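Putative TetR-family transcriptional regulator (Streptomyces coelicolor, PDB 2HXO) probably binds DNA at regulatory sites and controls transcription, as a two-subunit helix-turn-helix regulator of the TetR family. Local coordinates at residues V91-D100 against R215-L226; L184-E192 against V205-D213. All coordinates share one frame; numbering follows the deposited sequence.

Contact 1: residues V91-D100 against R215-L226; sequences VRAVALGLWD and REQFLAGITLVL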
# COMPACT_ATOMS: atom_id res chain seq x y z
N VAL A 91 -17.35 -6.96 -4.35
CA VAL A 91 -15.95 -6.58 -4.22
C VAL A 91 -15.83 -5.37 -3.29
O VAL A 91 -14.91 -5.29 -2.47
CB VAL A 91 -15.32 -6.27 -5.60
CG1 VAL A 91 -14.00 -5.58 -5.42
CG2 VAL A 91 -15.13 -7.57 -6.39
N ARG A 92 -16.75 -4.43 -3.42
CA ARG A 92 -16.74 -3.26 -2.54
C ARG A 92 -16.94 -3.65 -1.08
O ARG A 92 -16.30 -3.06 -0.20
CB ARG A 92 -17.82 -2.27 -2.95
CG ARG A 92 -17.49 -1.51 -4.22
CD ARG A 92 -18.61 -0.52 -4.55
NE ARG A 92 -18.45 -0.04 -5.90
CZ ARG A 92 -19.11 -0.51 -6.95
NH1 ARG A 92 -20.03 -1.46 -6.80
NH2 ARG A 92 -18.82 -0.05 -8.15
N ALA A 93 -17.81 -4.62 -0.82
CA ALA A 93 -18.05 -5.07 0.55
C ALA A 93 -16.77 -5.70 1.08
O ALA A 93 -16.42 -5.50 2.24
CB ALA A 93 -19.19 -6.09 0.59
N VAL A 94 -16.07 -6.46 0.24
CA VAL A 94 -14.83 -7.06 0.69
C VAL A 94 -13.82 -5.97 1.03
O VAL A 94 -13.19 -6.01 2.08
CB VAL A 94 -14.21 -7.97 -0.37
CG1 VAL A 94 -12.81 -8.41 0.09
CG2 VAL A 94 -15.09 -9.18 -0.58
N ALA A 95 -13.68 -4.99 0.14
CA ALA A 95 -12.74 -3.89 0.33
C ALA A 95 -13.07 -3.02 1.56
O ALA A 95 -12.17 -2.64 2.32
CB ALA A 95 -12.69 -3.03 -0.94
N LEU A 96 -14.35 -2.70 1.76
CA LEU A 96 -14.74 -1.90 2.92
C LEU A 96 -14.50 -2.69 4.20
O LEU A 96 -14.12 -2.12 5.22
CB LEU A 96 -16.21 -1.49 2.84
CG LEU A 96 -16.49 -0.44 1.78
CD1 LEU A 96 -17.98 -0.14 1.74
CD2 LEU A 96 -15.67 0.82 2.07
N GLY A 97 -14.75 -4.00 4.15
CA GLY A 97 -14.51 -4.83 5.31
C GLY A 97 -13.04 -4.69 5.67
O GLY A 97 -12.70 -4.51 6.83
N LEU A 98 -12.15 -4.76 4.67
CA LEU A 98 -10.73 -4.63 4.94
C LEU A 98 -10.38 -3.22 5.41
O LEU A 98 -9.62 -3.04 6.35
CB LEU A 98 -9.91 -5.00 3.69
CG LEU A 98 -9.89 -6.49 3.35
CD1 LEU A 98 -9.12 -6.72 2.07
CD2 LEU A 98 -9.26 -7.28 4.51
N TRP A 99 -10.94 -2.21 4.74
CA TRP A 99 -10.69 -0.82 5.10
C TRP A 99 -11.10 -0.54 6.55
O TRP A 99 -10.33 0.04 7.32
CB TRP A 99 -11.44 0.11 4.15
CG TRP A 99 -11.48 1.55 4.61
CD1 TRP A 99 -12.34 2.10 5.53
CD2 TRP A 99 -10.65 2.62 4.15
NE1 TRP A 99 -12.10 3.45 5.65
CE2 TRP A 99 -11.07 3.80 4.82
CE3 TRP A 99 -9.59 2.71 3.24
CZ2 TRP A 99 -10.47 5.04 4.59
CZ3 TRP A 99 -9.00 3.94 3.01
CH2 TRP A 99 -9.44 5.09 3.69
N ASP A 100 -12.32 -0.93 6.91
CA ASP A 100 -12.81 -0.70 8.26
C ASP A 100 -12.02 -1.50 9.30
O ASP A 100 -11.77 -1.02 10.41
CB ASP A 100 -14.30 -1.06 8.37
CG ASP A 100 -15.18 -0.09 7.58
OD1 ASP A 100 -14.74 1.05 7.33
OD2 ASP A 100 -16.32 -0.47 7.23
N ARG A 215 -12.71 7.53 3.02
CA ARG A 215 -13.56 6.37 2.76
C ARG A 215 -14.19 6.42 1.37
O ARG A 215 -14.20 5.42 0.65
CB ARG A 215 -14.64 6.28 3.84
CG ARG A 215 -15.45 4.97 3.88
CD ARG A 215 -16.05 4.79 5.28
NE ARG A 215 -16.45 3.42 5.60
CZ ARG A 215 -17.50 2.80 5.07
NH1 ARG A 215 -18.27 3.43 4.19
NH2 ARG A 215 -17.79 1.55 5.43
N GLU A 216 -14.72 7.58 1.00
CA GLU A 216 -15.34 7.72 -0.32
C GLU A 216 -14.27 7.63 -1.40
O GLU A 216 -14.52 7.09 -2.49
CB GLU A 216 -16.09 9.04 -0.41
CG GLU A 216 -17.37 9.06 0.42
CD GLU A 216 -18.24 7.83 0.18
OE1 GLU A 216 -18.79 7.69 -0.94
OE2 GLU A 216 -18.36 6.99 1.11
N GLN A 217 -13.10 8.17 -1.12
CA GLN A 217 -12.01 8.12 -2.08
C GLN A 217 -11.72 6.64 -2.33
O GLN A 217 -11.63 6.19 -3.47
CB GLN A 217 -10.76 8.79 -1.49
CG GLN A 217 -9.53 8.66 -2.37
CD GLN A 217 -9.76 9.24 -3.74
OE1 GLN A 217 -10.14 10.41 -3.86
NE2 GLN A 217 -9.56 8.44 -4.80
N PHE A 218 -11.59 5.90 -1.23
CA PHE A 218 -11.32 4.47 -1.27
C PHE A 218 -12.28 3.74 -2.20
O PHE A 218 -11.85 3.03 -3.11
CB PHE A 218 -11.44 3.90 0.15
CG PHE A 218 -11.10 2.44 0.24
CD1 PHE A 218 -9.82 1.98 -0.10
CD2 PHE A 218 -12.06 1.51 0.64
CE1 PHE A 218 -9.50 0.63 -0.04
CE2 PHE A 218 -11.75 0.15 0.70
CZ PHE A 218 -10.46 -0.29 0.36
N LEU A 219 -13.58 3.93 -1.98
CA LEU A 219 -14.61 3.29 -2.80
C LEU A 219 -14.61 3.74 -4.26
O LEU A 219 -14.95 2.95 -5.14
CB LEU A 219 -16.00 3.55 -2.22
CG LEU A 219 -16.36 2.80 -0.93
CD1 LEU A 219 -17.79 3.15 -0.52
CD2 LEU A 219 -16.21 1.30 -1.16
N ALA A 220 -14.24 4.99 -4.50
CA ALA A 220 -14.18 5.51 -5.87
C ALA A 220 -13.01 4.87 -6.60
O ALA A 220 -13.13 4.48 -7.76
CB ALA A 220 -14.01 7.03 -5.86
N GLY A 221 -11.88 4.73 -5.90
CA GLY A 221 -10.71 4.11 -6.51
C GLY A 221 -10.96 2.65 -6.87
O GLY A 221 -10.59 2.20 -7.96
N ILE A 222 -11.60 1.91 -5.96
CA ILE A 222 -11.90 0.50 -6.20
C ILE A 222 -12.85 0.42 -7.39
O ILE A 222 -12.69 -0.43 -8.27
CB ILE A 222 -12.52 -0.16 -4.91
CG1 ILE A 222 -12.33 -1.68 -4.97
CG2 ILE A 222 -14.00 0.14 -4.80
CD1 ILE A 222 -10.89 -2.14 -4.91
N THR A 223 -13.82 1.33 -7.45
CA THR A 223 -14.78 1.36 -8.57
C THR A 223 -14.07 1.62 -9.90
O THR A 223 -14.42 1.04 -10.95
CB THR A 223 -15.87 2.41 -8.29
OG1 THR A 223 -16.61 2.00 -7.12
CG2 THR A 223 -16.83 2.55 -9.46
N LEU A 224 -13.06 2.48 -9.86
CA LEU A 224 -12.24 2.80 -11.03
C LEU A 224 -11.52 1.52 -11.50
O LEU A 224 -11.47 1.22 -12.69
CB LEU A 224 -11.21 3.86 -10.64
CG LEU A 224 -11.07 5.14 -11.46
CD1 LEU A 224 -12.39 5.53 -12.11
CD2 LEU A 224 -10.55 6.23 -10.53
N VAL A 225 -10.96 0.76 -10.56
CA VAL A 225 -10.28 -0.48 -10.92
C VAL A 225 -11.30 -1.47 -11.49
O VAL A 225 -11.05 -2.12 -12.50
CB VAL A 225 -9.56 -1.13 -9.71
CG1 VAL A 225 -8.84 -2.40 -10.15
CG2 VAL A 225 -8.55 -0.15 -9.11
N LEU A 226 -12.45 -1.59 -10.82
CA LEU A 226 -13.51 -2.51 -11.27
C LEU A 226 -13.98 -2.16 -12.68
O LEU A 226 -14.28 -3.04 -13.46
CB LEU A 226 -14.70 -2.48 -10.29
CG LEU A 226 -14.42 -3.13 -8.93
CD1 LEU A 226 -15.51 -2.74 -7.93
CD2 LEU A 226 -14.32 -4.65 -9.10
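The six-membered ring of W99 and the ring of F218 form an offset stack, centroids 4.6 Å apart and planes at 30°, with W99 CE3 lying over one F218 face near its rim. F218 CB adds a CH-pi contact over the W99 ring. CG of F218 stands anti to its backbone N (chi1 -177°), which drives the ring across the gap until its edge meets the backbone O of A95, with F218 CE2 3.3 Å from that oxygen. Next to the rings, L96 CD2 packs on L219 CD2, and the same L96 methyl sits over the centre of the R215 guanidinium. That guanidinium is held nearly coplanar with the D100 carboxylate: R215 NH2 reaches the syn lone pair of D100 OD2 at 3.1 Å in a salt bridge, while R215 NE adds a weak bond to D100 OD1. At the far end R92, extended from CG to NE, is a knob among L219, I222, T223 and L226. R92 NE, 3.0 Å from T223 OG1, and R92 NH2 both donate to that one hydroxyl oxygen, which lies in the guanidinium plane. T223 OG1 is fixed in turn by donating to L219 O at 2.8 Å, across that carbonyl from the backbone N of T223. V91 CG1 closes this end against L226 CD2. Behind the interface, helix 146-166 backs F218 and I222. The pair is antiparallel (142°, axes 10.4 Å apart), its apolar and aromatic core bordered along one side by R92-T223 and R215-D100, within the all-helical C-terminal domain of a TetR-family regulator.

Contact 2: residues L184-E192 against V205-D213; sequences LDTVSTAWE and VADQVRGHD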
# COMPACT_ATOMS: atom_id res chain seq x y z
N LEU A 184 -5.73 17.25 6.72
CA LEU A 184 -6.24 17.66 5.41
C LEU A 184 -6.26 19.18 5.21
O LEU A 184 -5.86 19.68 4.15
CB LEU A 184 -7.64 17.09 5.19
CG LEU A 184 -7.76 15.56 5.13
CD1 LEU A 184 -9.22 15.18 4.95
CD2 LEU A 184 -6.92 15.01 3.98
N ASP A 185 -6.74 19.91 6.21
CA ASP A 185 -6.81 21.36 6.10
C ASP A 185 -5.42 21.97 5.96
O ASP A 185 -5.21 22.86 5.14
CB ASP A 185 -7.52 21.95 7.33
CG ASP A 185 -7.44 23.47 7.38
OD1 ASP A 185 -6.51 24.00 8.03
OD2 ASP A 185 -8.30 24.14 6.76
N THR A 186 -4.47 21.47 6.75
CA THR A 186 -3.10 21.96 6.71
C THR A 186 -2.50 21.75 5.32
O THR A 186 -1.81 22.62 4.79
CB THR A 186 -2.21 21.22 7.73
OG1 THR A 186 -2.87 21.21 9.01
CG2 THR A 186 -0.86 21.91 7.86
N VAL A 187 -2.79 20.58 4.74
CA VAL A 187 -2.31 20.23 3.41
C VAL A 187 -2.92 21.17 2.38
O VAL A 187 -2.22 21.72 1.53
CB VAL A 187 -2.71 18.78 3.03
CG1 VAL A 187 -2.34 18.51 1.58
CG2 VAL A 187 -2.02 17.78 3.95
N SER A 188 -4.23 21.34 2.46
CA SER A 188 -4.95 22.20 1.54
C SER A 188 -4.36 23.60 1.45
O SER A 188 -4.09 24.10 0.36
CB SER A 188 -6.43 22.29 1.95
OG SER A 188 -7.17 23.05 1.01
N THR A 189 -4.14 24.24 2.60
CA THR A 189 -3.58 25.58 2.58
C THR A 189 -2.12 25.56 2.14
O THR A 189 -1.69 26.38 1.34
CB THR A 189 -3.72 26.29 3.95
OG1 THR A 189 -3.41 25.38 5.01
CG2 THR A 189 -5.14 26.79 4.14
N ALA A 190 -1.35 24.60 2.66
CA ALA A 190 0.06 24.48 2.29
C ALA A 190 0.21 24.38 0.77
O ALA A 190 1.09 25.03 0.20
CB ALA A 190 0.67 23.26 2.95
N TRP A 191 -0.64 23.58 0.13
CA TRP A 191 -0.59 23.40 -1.32
C TRP A 191 -1.00 24.68 -2.04
O TRP A 191 -0.45 25.02 -3.08
CB TRP A 191 -1.50 22.24 -1.75
CG TRP A 191 -0.89 20.89 -1.51
CD1 TRP A 191 0.21 20.62 -0.75
CD2 TRP A 191 -1.34 19.63 -2.03
NE1 TRP A 191 0.48 19.27 -0.76
CE2 TRP A 191 -0.45 18.64 -1.53
CE3 TRP A 191 -2.40 19.24 -2.86
CZ2 TRP A 191 -0.60 17.28 -1.85
CZ3 TRP A 191 -2.54 17.88 -3.17
CH2 TRP A 191 -1.64 16.92 -2.66
N GLU A 192 -1.97 25.39 -1.46
CA GLU A 192 -2.44 26.65 -2.03
C GLU A 192 -1.34 27.70 -2.02
O GLU A 192 -1.53 28.81 -2.51
CB GLU A 192 -3.67 27.15 -1.25
CG GLU A 192 -4.96 26.45 -1.66
CD GLU A 192 -6.13 26.79 -0.76
OE1 GLU A 192 -7.27 26.47 -1.15
OE2 GLU A 192 -5.92 27.37 0.33
N VAL A 205 -6.78 21.99 -7.87
CA VAL A 205 -7.51 21.07 -7.00
C VAL A 205 -7.22 21.28 -5.52
O VAL A 205 -7.89 20.72 -4.66
CB VAL A 205 -7.16 19.60 -7.36
CG1 VAL A 205 -8.08 18.64 -6.62
CG2 VAL A 205 -7.28 19.40 -8.86
N ALA A 206 -6.21 22.09 -5.23
CA ALA A 206 -5.79 22.38 -3.86
C ALA A 206 -6.91 22.39 -2.81
O ALA A 206 -6.85 21.66 -1.83
CB ALA A 206 -5.04 23.71 -3.82
N ASP A 207 -7.91 23.24 -3.03
CA ASP A 207 -9.03 23.36 -2.09
C ASP A 207 -9.79 22.07 -1.84
O ASP A 207 -10.28 21.84 -0.74
CB ASP A 207 -9.99 24.45 -2.59
CG ASP A 207 -10.35 24.28 -4.06
OD1 ASP A 207 -10.99 25.19 -4.63
OD2 ASP A 207 -10.00 23.23 -4.64
N GLN A 208 -9.88 21.23 -2.87
CA GLN A 208 -10.59 19.96 -2.75
C GLN A 208 -9.97 19.03 -1.71
O GLN A 208 -10.59 18.05 -1.31
CB GLN A 208 -10.65 19.25 -4.10
CG GLN A 208 -11.52 19.95 -5.12
CD GLN A 208 -11.45 19.31 -6.49
OE1 GLN A 208 -11.73 18.11 -6.65
NE2 GLN A 208 -11.09 20.10 -7.49
N VAL A 209 -8.75 19.34 -1.27
CA VAL A 209 -8.09 18.51 -0.27
C VAL A 209 -8.88 18.58 1.04
O VAL A 209 -9.10 17.57 1.71
CB VAL A 209 -6.65 18.99 0.02
CG1 VAL A 209 -6.04 18.13 1.12
CG2 VAL A 209 -5.80 18.92 -1.24
N ARG A 210 -9.29 19.80 1.38
CA ARG A 210 -10.05 20.07 2.60
C ARG A 210 -11.44 19.45 2.51
O ARG A 210 -12.17 19.72 1.56
CB ARG A 210 -10.16 21.59 2.80
CG ARG A 210 -10.49 22.04 4.23
CD ARG A 210 -10.32 23.56 4.34
NE ARG A 210 -9.04 23.99 3.76
CZ ARG A 210 -8.71 25.26 3.54
NH1 ARG A 210 -9.55 26.24 3.86
NH2 ARG A 210 -7.53 25.55 3.00
N GLY A 211 -11.79 18.63 3.48
CA GLY A 211 -13.10 18.00 3.46
C GLY A 211 -13.14 16.77 2.57
O GLY A 211 -14.21 16.21 2.29
N HIS A 212 -11.97 16.36 2.10
CA HIS A 212 -11.86 15.19 1.25
C HIS A 212 -12.06 13.96 2.13
O HIS A 212 -11.30 13.74 3.07
CB HIS A 212 -10.48 15.15 0.59
CG HIS A 212 -10.07 13.80 0.10
ND1 HIS A 212 -9.12 13.03 0.75
CD2 HIS A 212 -10.50 13.07 -0.95
CE1 HIS A 212 -8.99 11.88 0.11
NE2 HIS A 212 -9.81 11.88 -0.93
N ASP A 213 -13.09 13.17 1.84
CA ASP A 213 -13.37 11.97 2.63
C ASP A 213 -12.55 10.80 2.11
O ASP A 213 -12.64 10.42 0.94
CB ASP A 213 -14.87 11.63 2.58
CG ASP A 213 -15.21 10.37 3.38
OD1 ASP A 213 -14.41 9.99 4.27
OD2 ASP A 213 -16.28 9.77 3.14
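V209 packs against helix 184-191 from the loop side, and its two methyls divide the work. V209 CG1, anti to the backbone N (chi1 177°), lies 3.4 Å from L184 O and packs on V187 CG1 at 3.7 Å; V209 CG2 touches the W191 ring at CE3, 3.8 Å away. V187 CG1 itself rests over a face of that indole, so valine, valine and tryptophan form one compact apolar cluster. Beside it, CB of A206 meets CG of E192 at 3.5 Å. L184 borders the cluster on the other side, its CD2 near V209 CG1 and its CD1 against the backbone O of H212. One buried polar group interrupts this packing: S188 OG donates to A206 O at 3.2 Å from above the carbonyl plane, while V209 N approaches the same oxygen from the opposite face. The loop here joins helix 200-205 to helix 214-230 within the TetR C-terminal domain, and a type II beta turn from V209 to H212, with G211 at positive phi, swings it away from helix 184-191 towards the N-cap residue D213. Further out the contact loosens into charge. R210, an exposed residue bent at chi3 (-48°), runs its side chain side by side with D185. D185 OD2 sits over one face of the guanidinium, 3.1 Å from R210 NE, with the carboxylate and guanidinium planes 59° apart, an ion pair without a directed N-H. R210 NH2 gives S188 OG a weak bond, and the salt bridge of R210 NH2 to E192 OE2 is long, 3.6 Å. In the second subunit, F129 meets the ring of W191 and F147 packs edge-to-face with H212.

Overall arrangement
The centres of contact 1 and contact 2 lie about 22 Å apart, and in sequence contact 2 falls wholly between the two segments of contact 1. Residues 205-213 lead directly into helix 214-230, which supplies residues 215-226. The junction is tied by a probable hydrogen bond between Q217 OE1 and H212 NE2, 3.3 Å apart, and by weak capping bonds from the backbone N atoms of R215 and E216 to the D213 carboxylate. The centre of contact 1 lies about 10 Å from the centre of the chain, that of contact 2 about 25 Å. Both touch the second subunit: V225 of contact 1 packs on V225 there, V205 and Q208 of contact 2 on F147 of that chain.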